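Local coordinates for protein adenylation domain (Streptomyces sp., PDB 5N9X) that is an adenylation domain of the AMP-binding (ANL) enzyme family, and binds adenosine-5'-triphosphate and threonine, at residues D329-P340 with V408-Y418. Sequence-based numbering, arbitrary orientation.
With ATP (adenosine-5'-triphosphate), chain D.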
ATOM      1  N   ASP A 329      -9.316   2.522  22.092  1.00 31.25           N
ATOM      2  CA  ASP A 329      -9.716   2.500  20.681  1.00 37.95           C
ATOM      3  C   ASP A 329     -10.732   1.398  20.382  1.00 28.64           C
ATOM      4  O   ASP A 329     -11.421   1.449  19.368  1.00 34.91           O
ATOM      5  CB  ASP A 329      -8.491   2.334  19.769  1.00 25.67           C
ATOM      6  CG  ASP A 329      -7.368   3.292  20.112  1.00 26.11           C
ATOM      7  OD1 ASP A 329      -7.648   4.484  20.375  1.00 32.50           O
ATOM      8  OD2 ASP A 329      -6.200   2.852  20.111  1.00 25.74           O
ATOM      9  N   LEU A 330     -10.832   0.407  21.263  1.00 35.22           N
ATOM     10  CA  LEU A 330     -11.810  -0.665  21.078  1.00 31.29           C
ATOM     11  C   LEU A 330     -13.137  -0.393  21.777  1.00 38.79           C
ATOM     12  O   LEU A 330     -14.073  -1.192  21.669  1.00 30.33           O
ATOM     13  CB  LEU A 330     -11.259  -1.996  21.574  1.00 31.91           C
ATOM     14  CG  LEU A 330      -9.880  -2.434  21.083  1.00 36.78           C
ATOM     15  CD1 LEU A 330      -9.628  -3.863  21.510  1.00 35.59           C
ATOM     16  CD2 LEU A 330      -9.762  -2.293  19.571  1.00 31.73           C
ATOM     17  N   ALA A 331     -13.241   0.726  22.489  1.00 40.85           N
ATOM     18  CA  ALA A 331     -14.499   1.042  23.158  1.00 30.77           C
ATOM     19  C   ALA A 331     -15.435   1.727  22.186  1.00 41.67           C
ATOM     20  O   ALA A 331     -16.597   1.328  22.044  1.00 53.41           O
ATOM     21  CB  ALA A 331     -14.271   1.906  24.364  1.00 36.02           C
ATOM     22  N   ALA A 332     -14.933   2.755  21.507  1.00 44.53           N
ATOM     23  CA  ALA A 332     -15.742   3.494  20.545  1.00 37.98           C
ATOM     24  C   ALA A 332     -15.586   2.880  19.172  1.00 47.08           C
ATOM     25  O   ALA A 332     -14.944   1.847  19.022  1.00 45.50           O
ATOM     26  CB  ALA A 332     -15.349   4.951  20.512  1.00 38.74           C
ATOM     27  N   GLU A 333     -16.168   3.517  18.166  1.00 37.87           N
ATOM     28  CA  GLU A 333     -16.009   3.031  16.812  1.00 39.86           C
ATOM     29  C   GLU A 333     -15.265   4.039  15.958  1.00 35.78           C
ATOM     30  O   GLU A 333     -15.549   4.181  14.775  1.00 33.72           O
ATOM     31  CB  GLU A 333     -17.368   2.700  16.201  1.00 48.21           C
ATOM     32  CG  GLU A 333     -17.417   1.315  15.583  1.00 50.55           C
ATOM     33  CD  GLU A 333     -18.747   0.637  15.774  1.00 55.22           C
ATOM     34  OE1 GLU A 333     -19.781   1.233  15.392  1.00 51.08           O
ATOM     35  OE2 GLU A 333     -18.749  -0.493  16.319  1.00 60.91           O
ATOM     36  N   ASP A 334     -14.305   4.727  16.570  1.00 32.28           N
ATOM     37  CA  ASP A 334     -13.493   5.700  15.859  1.00 32.63           C
ATOM     38  C   ASP A 334     -12.196   5.102  15.295  1.00 37.73           C
ATOM     39  O   ASP A 334     -11.558   4.226  15.903  1.00 30.65           O
ATOM     40  CB  ASP A 334     -13.179   6.892  16.770  1.00 43.35           C
ATOM     41  CG  ASP A 334     -14.254   7.980  16.705  1.00 50.61           C
ATOM     42  OD1 ASP A 334     -14.371   8.615  15.633  1.00 38.36           O
ATOM     43  OD2 ASP A 334     -14.972   8.200  17.713  1.00 47.60           O
ATOM     44  N   SER A 335     -11.827   5.591  14.114  1.00 29.80           N
ATOM     45  CA  SER A 335     -10.601   5.190  13.434  1.00 26.78           C
ATOM     46  C   SER A 335      -9.440   6.143  13.706  1.00 20.28           C
ATOM     47  O   SER A 335      -9.250   7.130  12.981  1.00 21.73           O
ATOM     48  CB  SER A 335     -10.849   5.111  11.930  1.00 26.11           C
ATOM     49  OG  SER A 335      -9.822   4.371  11.301  1.00 26.22           O
ATOM     50  N   VAL A 336      -8.653   5.853  14.733  1.00 15.77           N
ATOM     51  CA  VAL A 336      -7.534   6.733  15.072  1.00 19.15           C
ATOM     52  C   VAL A 336      -6.290   6.409  14.233  1.00 26.14           C
ATOM     53  O   VAL A 336      -5.818   5.265  14.218  1.00 17.22           O
ATOM     54  CB  VAL A 336      -7.175   6.646  16.561  1.00 15.76           C
ATOM     55  CG1 VAL A 336      -6.282   7.817  16.959  1.00 20.48           C
ATOM     56  CG2 VAL A 336      -8.443   6.638  17.399  1.00 23.80           C
ATOM     57  N   ILE A 337      -5.783   7.421  13.524  1.00 17.36           N
ATOM     58  CA  ILE A 337      -4.585   7.265  12.712  1.00 17.77           C
ATOM     59  C   ILE A 337      -3.418   7.938  13.408  1.00 16.08           C
ATOM     60  O   ILE A 337      -2.274   7.760  13.019  1.00 17.59           O
ATOM     61  CB  ILE A 337      -4.758   7.837  11.267  1.00 21.32           C
ATOM     62  CG1 ILE A 337      -4.899   9.361  11.270  1.00 15.12           C
ATOM     63  CG2 ILE A 337      -5.938   7.196  10.580  1.00 14.83           C
ATOM     64  CD1 ILE A 337      -5.514   9.913  10.006  1.00 15.36           C
ATOM     65  N   GLY A 338      -3.713   8.716  14.445  1.00 31.40           N
ATOM     66  CA  GLY A 338      -2.666   9.257  15.310  1.00 24.82           C
ATOM     67  C   GLY A 338      -2.034  10.567  14.858  1.00 19.98           C
ATOM     68  O   GLY A 338      -2.745  11.482  14.469  1.00 26.55           O
ATOM     69  N   ARG A 339      -0.706  10.660  14.924  1.00 21.65           N
ATOM     70  CA  ARG A 339       0.027  11.872  14.519  1.00 27.83           C
ATOM     71  C   ARG A 339       0.879  11.689  13.270  1.00 21.27           C
ATOM     72  O   ARG A 339       1.383  10.610  13.031  1.00 29.32           O
ATOM     73  CB  ARG A 339       0.934  12.352  15.654  1.00 29.07           C
ATOM     74  CG  ARG A 339       0.844  13.847  15.926  1.00 40.81           C
ATOM     75  CD  ARG A 339       1.306  14.192  17.329  1.00 48.33           C
ATOM     76  NE  ARG A 339       0.160  14.436  18.197  1.00 57.47           N
ATOM     77  CZ  ARG A 339      -0.154  13.673  19.242  1.00 61.43           C
ATOM     78  NH1 ARG A 339       0.604  12.625  19.550  1.00 58.91           N
ATOM     79  NH2 ARG A 339      -1.223  13.954  19.982  1.00 54.56           N
ATOM     80  N   PRO A 340       1.048  12.752  12.480  1.00 20.99           N
ATOM     81  CA  PRO A 340       1.987  12.720  11.354  1.00 22.43           C
ATOM     82  C   PRO A 340       3.382  12.237  11.759  1.00 21.05           C
ATOM     83  O   PRO A 340       3.813  12.541  12.865  1.00 22.63           O
ATOM     84  CB  PRO A 340       2.021  14.181  10.904  1.00 18.53           C
ATOM     85  CG  PRO A 340       0.615  14.662  11.178  1.00 19.17           C
ATOM     86  CD  PRO A 340       0.226  13.981  12.478  1.00 25.18           C
ATOM     87  N   VAL A 408     -10.207  14.198   7.791  1.00 27.38           N
ATOM     88  CA  VAL A 408      -9.832  13.867   9.167  1.00 25.12           C
ATOM     89  C   VAL A 408     -10.252  14.966  10.161  1.00 32.03           C
ATOM     90  O   VAL A 408     -10.611  16.083   9.757  1.00 24.11           O
ATOM     91  CB  VAL A 408      -8.301  13.655   9.315  1.00 19.59           C
ATOM     92  CG1 VAL A 408      -7.787  12.669   8.298  1.00 21.85           C
ATOM     93  CG2 VAL A 408      -7.563  14.970   9.177  1.00 18.84           C
ATOM     94  N   SER A 409     -10.194  14.644  11.458  1.00 28.98           N
ATOM     95  CA  SER A 409     -10.362  15.640  12.529  1.00 30.80           C
ATOM     96  C   SER A 409      -9.245  15.527  13.552  1.00 27.36           C
ATOM     97  O   SER A 409      -8.716  14.441  13.783  1.00 32.97           O
ATOM     98  CB  SER A 409     -11.714  15.491  13.242  1.00 25.98           C
ATOM     99  OG  SER A 409     -12.089  14.136  13.358  1.00 29.45           O
ATOM    100  N   ARG A 410      -8.869  16.654  14.143  1.00 32.02           N
ATOM    101  CA  ARG A 410      -7.974  16.631  15.288  1.00 39.64           C
ATOM    102  C   ARG A 410      -8.821  16.530  16.557  1.00 41.84           C
ATOM    103  O   ARG A 410      -9.539  17.484  16.889  1.00 43.19           O
ATOM    104  CB  ARG A 410      -7.094  17.880  15.336  1.00 39.20           C
ATOM    105  CG  ARG A 410      -6.302  17.983  16.624  1.00 44.72           C
ATOM    106  CD  ARG A 410      -5.849  19.399  16.950  1.00 49.04           C
ATOM    107  NE  ARG A 410      -5.660  19.523  18.397  1.00 67.23           N
ATOM    108  CZ  ARG A 410      -4.558  19.973  18.993  1.00 76.55           C
ATOM    109  NH1 ARG A 410      -3.513  20.375  18.275  1.00 71.18           N
ATOM    110  NH2 ARG A 410      -4.505  20.026  20.318  1.00 74.09           N
ATOM    111  N   ARG A 411      -8.759  15.378  17.234  1.00 37.42           N
ATOM    112  CA  ARG A 411      -9.462  15.150  18.503  1.00 41.36           C
ATOM    113  C   ARG A 411      -8.663  15.818  19.613  1.00 39.30           C
ATOM    114  O   ARG A 411      -7.458  16.033  19.459  1.00 33.77           O
ATOM    115  CB  ARG A 411      -9.633  13.639  18.804  1.00 36.99           C
ATOM    116  CG  ARG A 411      -8.478  12.994  19.635  1.00 37.70           C
ATOM    117  CD  ARG A 411      -8.465  11.447  19.639  1.00 32.78           C
ATOM    118  NE  ARG A 411      -9.808  10.870  19.590  1.00 47.76           N
ATOM    119  CZ  ARG A 411     -10.105   9.583  19.779  1.00 43.83           C
ATOM    120  NH1 ARG A 411      -9.149   8.703  20.058  1.00 31.62           N
ATOM    121  NH2 ARG A 411     -11.377   9.184  19.699  1.00 41.11           N
ATOM    122  N   ALA A 412      -9.329  16.145  20.718  1.00 45.54           N
ATOM    123  CA  ALA A 412      -8.640  16.635  21.913  1.00 41.64           C
ATOM    124  C   ALA A 412      -7.558  15.649  22.296  1.00 43.32           C
ATOM    125  O   ALA A 412      -7.823  14.453  22.426  1.00 46.86           O
ATOM    126  CB  ALA A 412      -9.609  16.830  23.066  1.00 40.08           C
ATOM    127  N   GLY A 413      -6.337  16.146  22.468  1.00 37.51           N
ATOM    128  CA  GLY A 413      -5.212  15.280  22.730  1.00 37.82           C
ATOM    129  C   GLY A 413      -4.261  15.300  21.556  1.00 47.80           C
ATOM    130  O   GLY A 413      -3.114  14.853  21.665  1.00 54.82           O
ATOM    131  N   GLY A 414      -4.739  15.806  20.423  1.00 42.55           N
ATOM    132  CA  GLY A 414      -3.882  16.008  19.270  1.00 36.84           C
ATOM    133  C   GLY A 414      -3.819  14.876  18.250  1.00 45.26           C
ATOM    134  O   GLY A 414      -3.110  15.004  17.240  1.00 42.91           O
ATOM    135  N   ASP A 415      -4.543  13.779  18.495  1.00 42.92           N
ATOM    136  CA  ASP A 415      -4.587  12.654  17.545  1.00 34.00           C
ATOM    137  C   ASP A 415      -5.487  12.920  16.358  1.00 35.57           C
ATOM    138  O   ASP A 415      -6.534  13.552  16.491  1.00 32.27           O
ATOM    139  CB  ASP A 415      -5.061  11.357  18.214  1.00 26.13           C
ATOM    140  CG  ASP A 415      -3.964  10.646  18.939  1.00 25.64           C
ATOM    141  OD1 ASP A 415      -2.804  10.814  18.533  1.00 34.14           O
ATOM    142  OD2 ASP A 415      -4.258   9.883  19.880  1.00 31.80           O
ATOM    143  N   LEU A 416      -5.098  12.408  15.198  1.00 27.76           N
ATOM    144  CA  LEU A 416      -5.994  12.463  14.058  1.00 28.38           C
ATOM    145  C   LEU A 416      -6.933  11.261  14.055  1.00 22.24           C
ATOM    146  O   LEU A 416      -6.539  10.144  14.374  1.00 24.80           O
ATOM    147  CB  LEU A 416      -5.202  12.546  12.760  1.00 26.81           C
ATOM    148  CG  LEU A 416      -4.305  13.773  12.711  1.00 30.40           C
ATOM    149  CD1 LEU A 416      -3.632  13.915  11.354  1.00 34.24           C
ATOM    150  CD2 LEU A 416      -5.140  15.003  13.019  1.00 36.24           C
ATOM    151  N   VAL A 417      -8.191  11.522  13.740  1.00 23.48           N
ATOM    152  CA  VAL A 417      -9.177  10.484  13.532  1.00 19.08           C
ATOM    153  C   VAL A 417      -9.594  10.557  12.066  1.00 23.24           C
ATOM    154  O   VAL A 417      -9.866  11.641  11.552  1.00 23.58           O
ATOM    155  CB  VAL A 417     -10.404  10.658  14.454  1.00 22.15           C
ATOM    156  CG1 VAL A 417     -11.457   9.574  14.171  1.00 20.50           C
ATOM    157  CG2 VAL A 417      -9.985  10.639  15.906  1.00 24.73           C
ATOM    158  N   TYR A 418      -9.623   9.413  11.389  1.00 24.22           N
ATOM    159  CA  TYR A 418      -9.895   9.386   9.961  1.00 26.70           C
ATOM    160  C   TYR A 418     -11.398   9.301   9.721  1.00 27.68           C
ATOM    161  O   TYR A 418     -12.072   8.425  10.274  1.00 25.70           O
ATOM    162  CB  TYR A 418      -9.165   8.207   9.287  1.00 20.69           C
ATOM    163  CG  TYR A 418      -9.544   8.015   7.831  1.00 22.09           C
ATOM    164  CD1 TYR A 418      -8.890   8.718   6.827  1.00 23.16           C
ATOM    165  CD2 TYR A 418     -10.559   7.141   7.464  1.00 20.92           C
ATOM    166  CE1 TYR A 418      -9.233   8.564   5.502  1.00 16.42           C
ATOM    167  CE2 TYR A 418     -10.907   6.971   6.154  1.00 21.04           C
ATOM    168  CZ  TYR A 418     -10.243   7.693   5.166  1.00 25.01           C
ATOM    169  OH  TYR A 418     -10.591   7.522   3.843  1.00 27.74           O
TER
HETATM  170  PG  ATP D 602      -4.737   7.228  -5.517  1.00 74.44           P
HETATM  171  O1G ATP D 602      -5.498   8.350  -4.822  1.00 65.76           O
HETATM  172  O2G ATP D 602      -5.005   7.121  -6.987  1.00 60.14           O
HETATM  173  O3G ATP D 602      -3.239   7.225  -5.266  1.00 69.88           O
HETATM  174  PB  ATP D 602      -5.075   5.108  -3.529  1.00 66.01           P
HETATM  175  O1B ATP D 602      -5.847   6.013  -2.565  1.00 53.25           O
HETATM  176  O2B ATP D 602      -5.256   3.625  -3.472  1.00 42.90           O
HETATM  177  O3B ATP D 602      -5.369   5.796  -4.979  1.00 71.98           O
HETATM  178  PA  ATP D 602      -2.573   4.823  -2.367  1.00 65.66           P
HETATM  179  O1A ATP D 602      -1.514   5.869  -2.110  1.00 36.62           O
HETATM  180  O2A ATP D 602      -2.123   3.388  -2.621  1.00 50.69           O
HETATM  181  O3A ATP D 602      -3.493   5.358  -3.555  1.00 60.53           O
HETATM  182  O5' ATP D 602      -3.743   4.804  -1.225  1.00 43.86           O
HETATM  183  C5' ATP D 602      -3.844   5.721  -0.136  1.00 32.94           C
HETATM  184  C4' ATP D 602      -5.308   5.897   0.273  1.00 30.33           C
HETATM  185  O4' ATP D 602      -5.726   4.864   1.153  1.00 21.25           O
HETATM  186  C3' ATP D 602      -5.629   7.222   0.940  1.00 25.22           C
HETATM  187  O3' ATP D 602      -6.315   8.013  -0.023  1.00 38.62           O
HETATM  188  C2' ATP D 602      -6.548   6.895   2.089  1.00 23.37           C
HETATM  189  O2' ATP D 602      -7.879   7.227   1.705  1.00 22.77           O
HETATM  190  C1' ATP D 602      -6.470   5.392   2.259  1.00 29.69           C
HETATM  191  N9  ATP D 602      -5.775   5.013   3.528  1.00 25.52           N
HETATM  192  C8  ATP D 602      -4.479   4.642   3.629  1.00 21.22           C
HETATM  193  N7  ATP D 602      -4.121   4.346   4.900  1.00 16.44           N
HETATM  194  C5  ATP D 602      -5.220   4.515   5.655  1.00 18.58           C
HETATM  195  C6  ATP D 602      -5.530   4.362   7.095  1.00 14.02           C
HETATM  196  N6  ATP D 602      -4.573   3.970   7.957  1.00 12.66           N
HETATM  197  N1  ATP D 602      -6.785   4.636   7.504  1.00 13.70           N
HETATM  198  C2  ATP D 602      -7.716   5.057   6.624  1.00 22.43           C
HETATM  199  N3  ATP D 602      -7.526   5.210   5.294  1.00 19.77           N
HETATM  200  C4  ATP D 602      -6.308   4.961   4.752  1.00 23.10           C
HETATM  201  O   HOH W   1     -13.497   7.456  12.822  1.00 30.33           O
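Ile-337 lies against Leu-416 and Tyr-418 at the apolar centre of a classic beta bulge, where strand 336-340 runs antiparallel to strand 416-421 in the large mixed sheet of this ANL-family domain. With chi1 at 68°, its CG1 is tucked between its own backbone N and C and reaches Leu-416 CB at 3.5 Å. CD1 extends to Val-408 CG1, and CG2 touches Tyr-418 CB at 3.6 Å. Tyr-418 belongs to the ATP pocket: one face of its ring receives the C2 corner of the adenine, the two planes steeply inclined. ATP C2 lies over the centre of the Tyr-418 ring, 3.5 Å above its plane, while the tyrosine OH is hydrogen-bonded to Asp-406. Beyond Ile-337, Pro-340 CD packs crosswise on Leu-416 CD1.

At the bulge, Leu-416 O accepts from both Ile-337 N (3.0 Å) and Gly-338 N, and Leu-416 N donates back to Gly-338 O. Before it, Val-336 pairs with Val-417, and Tyr-418 N donates to Ser-335 O at 2.8 Å. Val-336 also turns CG2 to Arg-411 NH1, and Val-417 CG2 lies over one face of that guanidinium. A water links Asp-334 OD1, Ser-335 N and Tyr-418 O, tying the loop to the strand.

At the far polar edge, the Arg-339 chain bends at chi3 (-102°) over the type II turn 411-414. Its salt bridge to Asp-415 is long and purely electrostatic: OD1 stands 3.8 Å from NH2, over one guanidinium face.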